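PDB 2X7X: sensor protein from Bacteroides thetaiotaomicron, which binds beta-D-fructose with this periplasmic domain of a hybrid two-component sensor, which probably passes the signal on as a histidine kinase. Local coordinates for residues D17-K22 / Y245-D250; R29-Y34 / K251-A256; P187-V192 / A210-E215. All coordinates share one frame; numbering follows the deposited sequence.

Interaction 1 (D17-K22 / Y245-D250). With FRU (beta-D-fructofuranose), chain E.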
loop_
_atom_site.group_PDB
_atom_site.type_symbol
_atom_site.label_atom_id
_atom_site.label_comp_id
_atom_site.label_asym_id
_atom_site.label_seq_id
_atom_site.Cartn_x
_atom_site.Cartn_y
_atom_site.Cartn_z
ATOM N N ASP A 17 9.126 7.573 -19.867
ATOM C CA ASP A 17 7.743 7.792 -19.407
ATOM C C ASP A 17 7.705 7.652 -17.879
ATOM O O ASP A 17 8.740 7.412 -17.257
ATOM C CB ASP A 17 6.795 6.767 -20.045
ATOM C CG ASP A 17 7.356 5.336 -20.005
ATOM O OD1 ASP A 17 7.464 4.730 -21.095
ATOM O OD2 ASP A 17 7.711 4.828 -18.907
ATOM N N SER A 18 6.520 7.754 -17.279
ATOM C CA SER A 18 6.404 7.718 -15.813
ATOM C C SER A 18 6.795 6.373 -15.182
ATOM O O SER A 18 7.171 6.326 -14.003
ATOM C CB SER A 18 5.008 8.151 -15.351
ATOM O OG SER A 18 4.028 7.250 -15.815
ATOM N N TRP A 19 6.710 5.295 -15.965
ATOM C CA TRP A 19 7.142 3.973 -15.514
ATOM C C TRP A 19 8.674 3.890 -15.457
ATOM O O TRP A 19 9.240 3.562 -14.418
ATOM C CB TRP A 19 6.552 2.880 -16.407
ATOM C CG TRP A 19 6.733 1.504 -15.846
ATOM C CD1 TRP A 19 5.865 0.822 -15.052
ATOM C CD2 TRP A 19 7.868 0.650 -16.029
ATOM N NE1 TRP A 19 6.387 -0.410 -14.730
ATOM C CE2 TRP A 19 7.617 -0.537 -15.317
ATOM C CE3 TRP A 19 9.078 0.777 -16.731
ATOM C CZ2 TRP A 19 8.522 -1.597 -15.284
ATOM C CZ3 TRP A 19 9.978 -0.275 -16.694
ATOM C CH2 TRP A 19 9.696 -1.446 -15.975
ATOM N N ARG A 20 9.338 4.205 -16.568
ATOM C CA ARG A 20 10.804 4.342 -16.574
ATOM C C ARG A 20 11.293 5.361 -15.527
ATOM O O ARG A 20 12.217 5.074 -14.754
ATOM C CB ARG A 20 11.341 4.699 -17.966
ATOM C CG ARG A 20 10.864 3.808 -19.107
ATOM C CD ARG A 20 11.460 2.396 -19.083
ATOM N NE ARG A 20 10.672 1.459 -19.887
ATOM C CZ ARG A 20 10.910 0.146 -19.979
ATOM N NH1 ARG A 20 10.125 -0.622 -20.726
ATOM N NH2 ARG A 20 11.934 -0.413 -19.332
ATOM N N HIS A 21 10.653 6.527 -15.481
ATOM C CA HIS A 21 11.000 7.554 -14.504
ATOM C C HIS A 21 11.069 6.978 -13.096
ATOM O O HIS A 21 12.057 7.171 -12.387
ATOM C CB HIS A 21 10.023 8.723 -14.559
ATOM C CG HIS A 21 10.529 9.950 -13.870
ATOM N ND1 HIS A 21 11.432 10.815 -14.460
ATOM C CD2 HIS A 21 10.280 10.451 -12.634
ATOM C CE1 HIS A 21 11.709 11.798 -13.619
ATOM N NE2 HIS A 21 11.023 11.602 -12.504
ATOM N N LYS A 22 10.034 6.236 -12.716
ATOM C CA LYS A 22 9.991 5.603 -11.407
ATOM C C LYS A 22 11.140 4.604 -11.169
ATOM O O LYS A 22 11.713 4.563 -10.075
ATOM C CB LYS A 22 8.644 4.919 -11.180
ATOM C CG LYS A 22 8.389 4.605 -9.718
ATOM C CD LYS A 22 7.285 3.609 -9.537
ATOM C CE LYS A 22 7.292 3.082 -8.122
ATOM N NZ LYS A 22 7.004 1.623 -8.103
ATOM N N TYR A 245 2.947 -4.075 -12.680
ATOM C CA TYR A 245 4.180 -4.398 -13.380
ATOM C C TYR A 245 5.308 -3.666 -12.670
ATOM O O TYR A 245 5.520 -2.461 -12.889
ATOM C CB TYR A 245 4.113 -4.042 -14.865
ATOM C CG TYR A 245 5.248 -4.651 -15.663
ATOM C CD1 TYR A 245 5.453 -6.042 -15.671
ATOM C CD2 TYR A 245 6.121 -3.855 -16.395
ATOM C CE1 TYR A 245 6.498 -6.624 -16.399
ATOM C CE2 TYR A 245 7.166 -4.423 -17.127
ATOM C CZ TYR A 245 7.347 -5.809 -17.124
ATOM O OH TYR A 245 8.368 -6.397 -17.846
ATOM N N PRO A 246 6.013 -4.381 -11.786
ATOM C CA PRO A 246 6.893 -3.729 -10.803
ATOM C C PRO A 246 8.195 -3.222 -11.399
ATOM O O PRO A 246 8.809 -3.884 -12.243
ATOM C CB PRO A 246 7.159 -4.827 -9.769
ATOM C CG PRO A 246 7.004 -6.121 -10.532
ATOM C CD PRO A 246 5.995 -5.848 -11.642
ATOM N N THR A 247 8.584 -2.035 -10.954
ATOM C CA THR A 247 9.796 -1.368 -11.396
ATOM C C THR A 247 10.999 -1.900 -10.610
ATOM O O THR A 247 12.006 -2.277 -11.211
ATOM C CB THR A 247 9.677 0.153 -11.238
ATOM O OG1 THR A 247 9.298 0.461 -9.897
ATOM C CG2 THR A 247 8.621 0.720 -12.173
ATOM N N ASN A 248 10.868 -1.937 -9.280
ATOM C CA ASN A 248 11.881 -2.466 -8.362
ATOM C C ASN A 248 13.326 -2.052 -8.680
ATOM O O ASN A 248 14.239 -2.878 -8.708
ATOM C CB ASN A 248 11.738 -3.984 -8.224
ATOM C CG ASN A 248 10.588 -4.391 -7.285
ATOM O OD1 ASN A 248 10.174 -3.632 -6.401
ATOM N ND2 ASN A 248 10.072 -5.595 -7.481
ATOM N N GLY A 249 13.517 -0.757 -8.912
ATOM C CA GLY A 249 14.827 -0.198 -9.238
ATOM C C GLY A 249 15.926 -0.556 -8.258
ATOM O O GLY A 249 17.065 -0.803 -8.661
ATOM N N ASP A 250 15.579 -0.584 -6.975
ATOM C CA ASP A 250 16.517 -0.970 -5.924
ATOM C C ASP A 250 17.077 -2.395 -6.069
ATOM O O ASP A 250 18.273 -2.619 -5.855
ATOM C CB ASP A 250 15.882 -0.791 -4.538
ATOM C CG ASP A 250 14.698 -1.707 -4.309
ATOM O OD1 ASP A 250 14.619 -2.303 -3.206
ATOM O OD2 ASP A 250 13.853 -1.825 -5.232
HETATM C C1 FRU E . 7.287 1.399 -19.815
HETATM C C2 FRU E . 6.375 0.399 -20.501
HETATM C C3 FRU E . 5.260 -0.091 -19.581
HETATM C C4 FRU E . 5.158 -1.556 -19.955
HETATM C C5 FRU E . 6.625 -1.908 -20.160
HETATM C C6 FRU E . 6.886 -3.126 -21.043
HETATM O O1 FRU E . 8.070 2.083 -20.790
HETATM O O2 FRU E . 5.868 0.996 -21.700
HETATM O O3 FRU E . 4.037 0.641 -19.743
HETATM O O4 FRU E . 4.521 -2.346 -18.945
HETATM O O5 FRU E . 7.141 -0.754 -20.830
HETATM O O6 FRU E . 8.298 -3.420 -21.051
#

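Interaction 2 (R29-Y34 / K251-A256)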
loop_
_atom_site.group_PDB
_atom_site.type_symbol
_atom_site.label_atom_id
_atom_site.label_comp_id
_atom_site.label_asym_id
_atom_site.label_seq_id
_atom_site.Cartn_x
_atom_site.Cartn_y
_atom_site.Cartn_z
ATOM N N ARG A 29 18.501 6.298 -6.402
ATOM C CA ARG A 29 18.292 6.375 -4.958
ATOM C C ARG A 29 19.066 5.278 -4.234
ATOM O O ARG A 29 19.596 5.497 -3.139
ATOM C CB ARG A 29 16.807 6.307 -4.600
ATOM C CG ARG A 29 16.529 6.503 -3.113
ATOM C CD ARG A 29 15.101 6.138 -2.708
ATOM N NE ARG A 29 14.134 6.974 -3.408
ATOM C CZ ARG A 29 13.164 6.506 -4.185
ATOM N NH1 ARG A 29 12.348 7.359 -4.791
ATOM N NH2 ARG A 29 13.001 5.192 -4.345
ATOM N N GLU A 30 19.137 4.099 -4.845
ATOM C CA GLU A 30 19.883 2.994 -4.255
ATOM C C GLU A 30 21.398 3.181 -4.435
ATOM O O GLU A 30 22.188 2.630 -3.666
ATOM C CB GLU A 30 19.417 1.655 -4.834
ATOM C CG GLU A 30 19.806 0.429 -4.014
ATOM C CD GLU A 30 19.055 0.335 -2.706
ATOM O OE1 GLU A 30 17.955 0.931 -2.592
ATOM O OE2 GLU A 30 19.568 -0.335 -1.783
ATOM N N ALA A 31 21.796 3.955 -5.445
ATOM C CA ALA A 31 23.216 4.200 -5.717
ATOM C C ALA A 31 23.908 4.854 -4.517
ATOM O O ALA A 31 24.998 4.442 -4.108
ATOM C CB ALA A 31 23.399 5.049 -6.992
ATOM N N MET A 32 23.246 5.846 -3.937
ATOM C CA MET A 32 23.807 6.617 -2.841
ATOM C C MET A 32 23.973 5.822 -1.531
ATOM O O MET A 32 24.406 6.370 -0.518
ATOM C CB MET A 32 22.995 7.908 -2.648
ATOM C CG MET A 32 23.235 8.932 -3.768
ATOM S SD MET A 32 22.033 10.281 -3.832
ATOM C CE MET A 32 22.859 11.463 -4.917
ATOM N N PHE A 33 23.656 4.529 -1.563
ATOM C CA PHE A 33 23.908 3.638 -0.426
ATOM C C PHE A 33 25.165 2.826 -0.639
ATOM O O PHE A 33 25.486 1.937 0.155
ATOM C CB PHE A 33 22.719 2.709 -0.176
ATOM C CG PHE A 33 21.581 3.384 0.503
ATOM C CD1 PHE A 33 21.480 3.366 1.895
ATOM C CD2 PHE A 33 20.622 4.075 -0.242
ATOM C CE1 PHE A 33 20.436 4.015 2.539
ATOM C CE2 PHE A 33 19.567 4.730 0.390
ATOM C CZ PHE A 33 19.472 4.704 1.784
ATOM N N TYR A 34 25.858 3.127 -1.733
ATOM C CA TYR A 34 27.131 2.506 -2.054
ATOM C C TYR A 34 28.159 3.603 -2.327
ATOM O O TYR A 34 27.889 4.553 -3.083
ATOM C CB TYR A 34 27.003 1.573 -3.268
ATOM C CG TYR A 34 26.202 0.304 -3.034
ATOM C CD1 TYR A 34 24.858 0.226 -3.403
ATOM C CD2 TYR A 34 26.797 -0.825 -2.463
ATOM C CE1 TYR A 34 24.118 -0.939 -3.190
ATOM C CE2 TYR A 34 26.071 -2.001 -2.252
ATOM C CZ TYR A 34 24.731 -2.049 -2.618
ATOM O OH TYR A 34 24.010 -3.205 -2.413
ATOM N N LYS A 251 16.217 -3.349 -6.426
ATOM C CA LYS A 251 16.647 -4.738 -6.585
ATOM C C LYS A 251 17.509 -4.909 -7.834
ATOM O O LYS A 251 18.286 -5.860 -7.928
ATOM C CB LYS A 251 15.451 -5.694 -6.608
ATOM C CG LYS A 251 14.853 -6.020 -5.227
ATOM C CD LYS A 251 13.849 -7.175 -5.335
ATOM C CE LYS A 251 12.890 -7.237 -4.143
ATOM N NZ LYS A 251 13.543 -7.824 -2.947
ATOM N N VAL A 252 17.362 -3.985 -8.783
ATOM C CA VAL A 252 18.174 -3.968 -9.995
ATOM C C VAL A 252 19.595 -3.581 -9.637
ATOM O O VAL A 252 20.535 -4.251 -10.049
ATOM C CB VAL A 252 17.610 -2.996 -11.062
ATOM C CG1 VAL A 252 18.615 -2.751 -12.178
ATOM C CG2 VAL A 252 16.326 -3.534 -11.640
ATOM N N LEU A 253 19.752 -2.512 -8.860
ATOM C CA LEU A 253 21.076 -2.087 -8.436
ATOM C C LEU A 253 21.771 -3.081 -7.503
ATOM O O LEU A 253 22.979 -3.294 -7.626
ATOM C CB LEU A 253 21.051 -0.702 -7.805
ATOM C CG LEU A 253 22.458 -0.080 -7.777
ATOM C CD1 LEU A 253 22.977 0.210 -9.192
ATOM C CD2 LEU A 253 22.485 1.172 -6.949
ATOM N N GLN A 254 21.021 -3.682 -6.582
ATOM C CA GLN A 254 21.581 -4.692 -5.694
ATOM C C GLN A 254 22.183 -5.837 -6.483
ATOM O O GLN A 254 23.183 -6.429 -6.073
ATOM C CB GLN A 254 20.528 -5.230 -4.734
ATOM C CG GLN A 254 20.675 -4.726 -3.310
ATOM C CD GLN A 254 19.386 -4.118 -2.786
ATOM O OE1 GLN A 254 19.248 -2.893 -2.742
ATOM N NE2 GLN A 254 18.424 -4.966 -2.412
ATOM N N LEU A 255 21.565 -6.140 -7.618
ATOM C CA LEU A 255 22.048 -7.175 -8.511
ATOM C C LEU A 255 23.357 -6.718 -9.147
ATOM O O LEU A 255 24.339 -7.458 -9.138
ATOM C CB LEU A 255 20.992 -7.481 -9.576
ATOM C CG LEU A 255 21.193 -8.602 -10.597
ATOM C CD1 LEU A 255 21.386 -9.964 -9.929
ATOM C CD2 LEU A 255 19.997 -8.629 -11.546
ATOM N N ALA A 256 23.368 -5.498 -9.681
ATOM C CA ALA A 256 24.578 -4.902 -10.231
ATOM C C ALA A 256 25.733 -4.980 -9.223
ATOM O O ALA A 256 26.812 -5.485 -9.547
ATOM C CB ALA A 256 24.322 -3.458 -10.659
#

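Interaction 3 (P187-V192 / A210-E215). With K (potassium ion), chain F.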
loop_
_atom_site.group_PDB
_atom_site.type_symbol
_atom_site.label_atom_id
_atom_site.label_comp_id
_atom_site.label_asym_id
_atom_site.label_seq_id
_atom_site.Cartn_x
_atom_site.Cartn_y
_atom_site.Cartn_z
ATOM N N PRO A 187 -20.010 -3.760 -33.453
ATOM C CA PRO A 187 -21.113 -3.253 -32.599
ATOM C C PRO A 187 -21.167 -3.855 -31.189
ATOM O O PRO A 187 -21.718 -3.239 -30.279
ATOM C CB PRO A 187 -22.377 -3.635 -33.381
ATOM C CG PRO A 187 -21.957 -4.757 -34.278
ATOM C CD PRO A 187 -20.524 -4.449 -34.653
ATOM N N LYS A 188 -20.617 -5.052 -31.014
ATOM C CA LYS A 188 -20.636 -5.692 -29.713
ATOM C C LYS A 188 -19.208 -5.937 -29.215
ATOM O O LYS A 188 -18.519 -6.859 -29.682
ATOM C CB LYS A 188 -21.450 -6.993 -29.745
ATOM C CG LYS A 188 -22.050 -7.362 -28.389
ATOM C CD LYS A 188 -22.133 -8.891 -28.164
ATOM C CE LYS A 188 -22.677 -9.222 -26.744
ATOM N NZ LYS A 188 -21.981 -10.401 -26.113
ATOM N N ILE A 189 -18.767 -5.084 -28.289
ATOM C CA ILE A 189 -17.501 -5.252 -27.597
ATOM C C ILE A 189 -17.724 -5.246 -26.073
ATOM O O ILE A 189 -18.251 -4.291 -25.509
ATOM C CB ILE A 189 -16.456 -4.166 -28.014
ATOM C CG1 ILE A 189 -16.190 -4.204 -29.532
ATOM C CG2 ILE A 189 -15.147 -4.355 -27.239
ATOM C CD1 ILE A 189 -15.458 -2.962 -30.071
ATOM N N ASP A 190 -17.308 -6.313 -25.407
ATOM C CA ASP A 190 -17.551 -6.446 -23.970
ATOM C C ASP A 190 -16.314 -6.157 -23.104
ATOM O O ASP A 190 -16.430 -5.950 -21.894
ATOM C CB ASP A 190 -18.161 -7.827 -23.664
ATOM C CG ASP A 190 -19.330 -8.158 -24.582
ATOM O OD1 ASP A 190 -20.337 -7.425 -24.570
ATOM O OD2 ASP A 190 -19.231 -9.138 -25.343
ATOM N N ALA A 191 -15.137 -6.119 -23.728
ATOM C CA ALA A 191 -13.897 -5.911 -22.985
ATOM C C ALA A 191 -12.753 -5.425 -23.837
ATOM O O ALA A 191 -12.561 -5.869 -24.971
ATOM C CB ALA A 191 -13.479 -7.187 -22.253
ATOM N N VAL A 192 -11.969 -4.528 -23.252
ATOM C CA VAL A 192 -10.727 -4.062 -23.855
ATOM C C VAL A 192 -9.580 -4.559 -22.994
ATOM O O VAL A 192 -9.556 -4.324 -21.785
ATOM C CB VAL A 192 -10.710 -2.497 -23.967
ATOM C CG1 VAL A 192 -9.441 -1.993 -24.640
ATOM C CG2 VAL A 192 -11.937 -2.038 -24.731
ATOM N N ALA A 210 -17.630 7.791 -28.342
ATOM C CA ALA A 210 -18.587 7.124 -29.216
ATOM C C ALA A 210 -19.872 6.774 -28.448
ATOM O O ALA A 210 -20.755 6.083 -28.974
ATOM C CB ALA A 210 -17.960 5.894 -29.869
ATOM N N GLY A 211 -19.963 7.286 -27.215
ATOM C CA GLY A 211 -21.048 6.977 -26.289
ATOM C C GLY A 211 -21.152 5.506 -25.930
ATOM O O GLY A 211 -22.247 5.014 -25.712
ATOM N N ARG A 212 -20.028 4.791 -25.850
ATOM C CA ARG A 212 -20.081 3.335 -25.633
ATOM C C ARG A 212 -19.218 2.774 -24.505
ATOM O O ARG A 212 -19.079 1.568 -24.398
ATOM C CB ARG A 212 -19.718 2.602 -26.927
ATOM C CG ARG A 212 -20.783 2.623 -27.994
ATOM C CD ARG A 212 -20.246 2.026 -29.263
ATOM N NE ARG A 212 -19.953 0.596 -29.140
ATOM C CZ ARG A 212 -19.436 -0.157 -30.117
ATOM N NH1 ARG A 212 -19.135 0.385 -31.293
ATOM N NH2 ARG A 212 -19.204 -1.452 -29.918
ATOM N N GLU A 213 -18.651 3.634 -23.666
ATOM C CA GLU A 213 -17.759 3.200 -22.595
ATOM C C GLU A 213 -18.428 2.417 -21.459
ATOM O O GLU A 213 -17.738 1.799 -20.634
ATOM C CB GLU A 213 -16.999 4.395 -22.007
ATOM C CG GLU A 213 -17.741 5.136 -20.865
ATOM C CD GLU A 213 -18.906 6.009 -21.343
ATOM O OE1 GLU A 213 -19.153 6.089 -22.577
ATOM O OE2 GLU A 213 -19.560 6.626 -20.469
ATOM N N LYS A 214 -19.753 2.448 -21.388
ATOM C CA LYS A 214 -20.461 1.661 -20.371
ATOM C C LYS A 214 -20.829 0.254 -20.873
ATOM O O LYS A 214 -21.396 -0.545 -20.144
ATOM C CB LYS A 214 -21.677 2.423 -19.826
ATOM C CG LYS A 214 -21.286 3.675 -19.052
ATOM C CD LYS A 214 -22.491 4.531 -18.615
ATOM C CE LYS A 214 -22.005 5.706 -17.747
ATOM N NZ LYS A 214 -23.048 6.252 -16.817
ATOM N N GLU A 215 -20.470 -0.050 -22.111
ATOM C CA GLU A 215 -20.798 -1.354 -22.700
ATOM C C GLU A 215 -19.710 -2.392 -22.493
ATOM O O GLU A 215 -19.876 -3.536 -22.890
ATOM C CB GLU A 215 -21.043 -1.221 -24.206
ATOM C CG GLU A 215 -22.218 -0.338 -24.603
ATOM C CD GLU A 215 -22.353 -0.197 -26.112
ATOM O OE1 GLU A 215 -21.410 -0.554 -26.862
ATOM O OE2 GLU A 215 -23.421 0.272 -26.554
HETATM K K K F . -16.778 0.788 -18.286
HETATM O O HOH W 1 -16.311 2.039 -15.178
#

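Interaction 1 (D17-K22 / Y245-D250)
Trp19 and Tyr245 meet at the fructose pocket, where Trp19 NE1 donates to Tyr245 O over 2.9 Å, nearly straight (N-H...O 166°). The carbonyl oxygen lies in the indole plane, which helps to fix the rotation of that ring. CG of Trp19 is anti to the backbone N (chi1 -169°), starting the indole on its way between Thr247 and the sugar. The two faces of the indole have different tenants: the methyl Thr247 CG2 sits 3.7 Å from the centroid of the five-membered ring, a CH-pi contact, while C3 of fructose lies over the opposite face, offset toward the rim, and C1 of the sugar comes 3.6 Å from Trp19 CE3. Tyr245 lies beside the indole, its ring plane only 21° away but slid so far that the rings barely overlap; Trp19 CZ2 to Tyr245 CD2 is 3.5 Å. Two side chains of this contact grip the sugar hydroxyl O1, which donates to Asp17 OD1 at 2.7 Å and accepts from Arg20 NE at 2.8 Å; Asp222, Arg198 and others also bind the sugar. Farther out, Asp17 OD2 caps helix 18-31 by accepting from Arg20 N at 2.9 Å and, weakly, from Trp19 N. Asp94 takes both Arg20 NH1, in a salt bridge, and Tyr245 OH. Lys22 NZ donates to Thr247 OG1 (3.1 Å), which also bonds to Glu26. An alanine in place of Trp19 would probably leave Tyr245 O without this donor and open a gap between the sugar and Thr247. The site thus pairs an apolar platform with charged groups that read the sugar's hydroxyls.

Interaction 2 (R29-Y34 / K251-A256)
Glu30 reaches from the last turn of helix 18-31 toward Leu253 of helix 249-260, and the two residues have the nearest CA atoms across the contact, Glu30 CA and Leu253 CA being 6.7 Å apart. Along the Glu30 side chain, CB packs on the leucine first, 3.8 Å from Leu253 CD2 and 4.1 Å from Leu253 CB. CG stands anti to the backbone N (chi1 -162°) and stays on the same methyl, 4.0 Å from Leu253 CD2. A bend at chi2 (70°) then places CD beside the end of Gln254. The two carboxylate oxygens go separate ways: OE2 lies on the Gln254 side, whereas OE1 forms a salt bridge with Lys297 of the second subunit. CB and CG of this glutamate therefore serve the helix pair, and OE1 the contact with the second subunit.

Leu253 is the apolar counterpart. Its CD2 branch also reaches the next residue, Ala31, whose CB is 4.0 Å from Leu253 CD2. Beyond Ala31 the helix gives way to a type I turn, Ala31 to Tyr34, closed by Tyr34 N bonding to Ala31 O. The turn brings Tyr34 back over the contact: its ring meets Leu253 CD2 obliquely, and Tyr34 OH lies 3.8 Å from Gln254 CG, the side chains crossing at about a right angle. Met257 and Glu261 continue the surface against which Tyr34 rests.

Leu255 and Val252, on another side of the same helix, pack on strands 90-93 and 104-108. Helix 18-31 itself links the adjacent parallel strands 8-13 and 38-43 in a beta-alpha-beta crossover. Two neighbouring helices layered over a parallel sheet in this way belong to the Rossmann-like lobe of the periplasmic binding proteins.

Interaction 3 (P187-V192 / A210-E215)
Arg212, packed against Pro187 and Ile189, has each nitrogen of its guanidinium bonded: NE donates to Glu215 OE1 at 2.9 Å, a salt bridge with an N-H...O angle of 153°, while NH1 donates to Leu183 O and NH2 to His186 O. A bend at chi3 (66°) turns NE toward Glu215 OE1. Arg212 NH2 also comes within 3.1 Å of Pro187 O, but the angle there is too poor for a hydrogen bond. The two carbonyls of Leu183 and His186 lie at or just past the end of helix 172-185, where the positive charge would probably suit the helix dipole.

Beside this polar knot, Ile189 crosses Arg212 at about a right angle, with Ile189 CD1 4.0 Å from Arg212 NH2. Its other neighbours, Met216 and Val132, place Ile189 on the inner side of the contact. At the opposite end of the turn the backbones meet: Glu215 O is 3.9 Å from Asp190 CA and also faces Ile189 O, a pair of acceptors with no proton to share. The polar end of Asp190 is taken by partners of its own: OD2 accepts from Lys188 NZ at 3.1 Å in a salt bridge and from the backbone N of Asn130.

The loop 210-215 is shaped from within. Gly211, at positive phi, ends helix 199-209 in a Schellman motif; a type I turn from Arg212 to Glu215 follows, closed by Glu215 N on Arg212 O at 3.1 Å. Within this turn, Glu213 O binds a potassium ion at 2.7 Å, jointly with Met216 O. Strand 191-194, helix 199-209 and strand 217-220 make a beta-alpha-beta crossover between adjacent parallel strands, and the contact joins the entrances to those two strands in the second lobe of the periplasmic-binding-protein fold.

Interactions 1 and 2 join the same elements, helix 18-31 and helix 249-260 with the loop leading into it; their centres are 14 Å apart, and they touch where Asp250 CB lies 3.3 Å from Glu30 OE1. Both are buried, yet their chemistry changes along the helix pair: at the ligand end polar bonds and one indole face meet the sugar, while farther out leucine packing dominates and a charge turns to the second subunit. Interaction 3 lies in the other lobe, its centre about 31 Å from that of interaction 1. It is a surface contact whose segments only pack together, the arginine being fixed by carbonyls just before residues 187-192 and a salt bridge within its own loop.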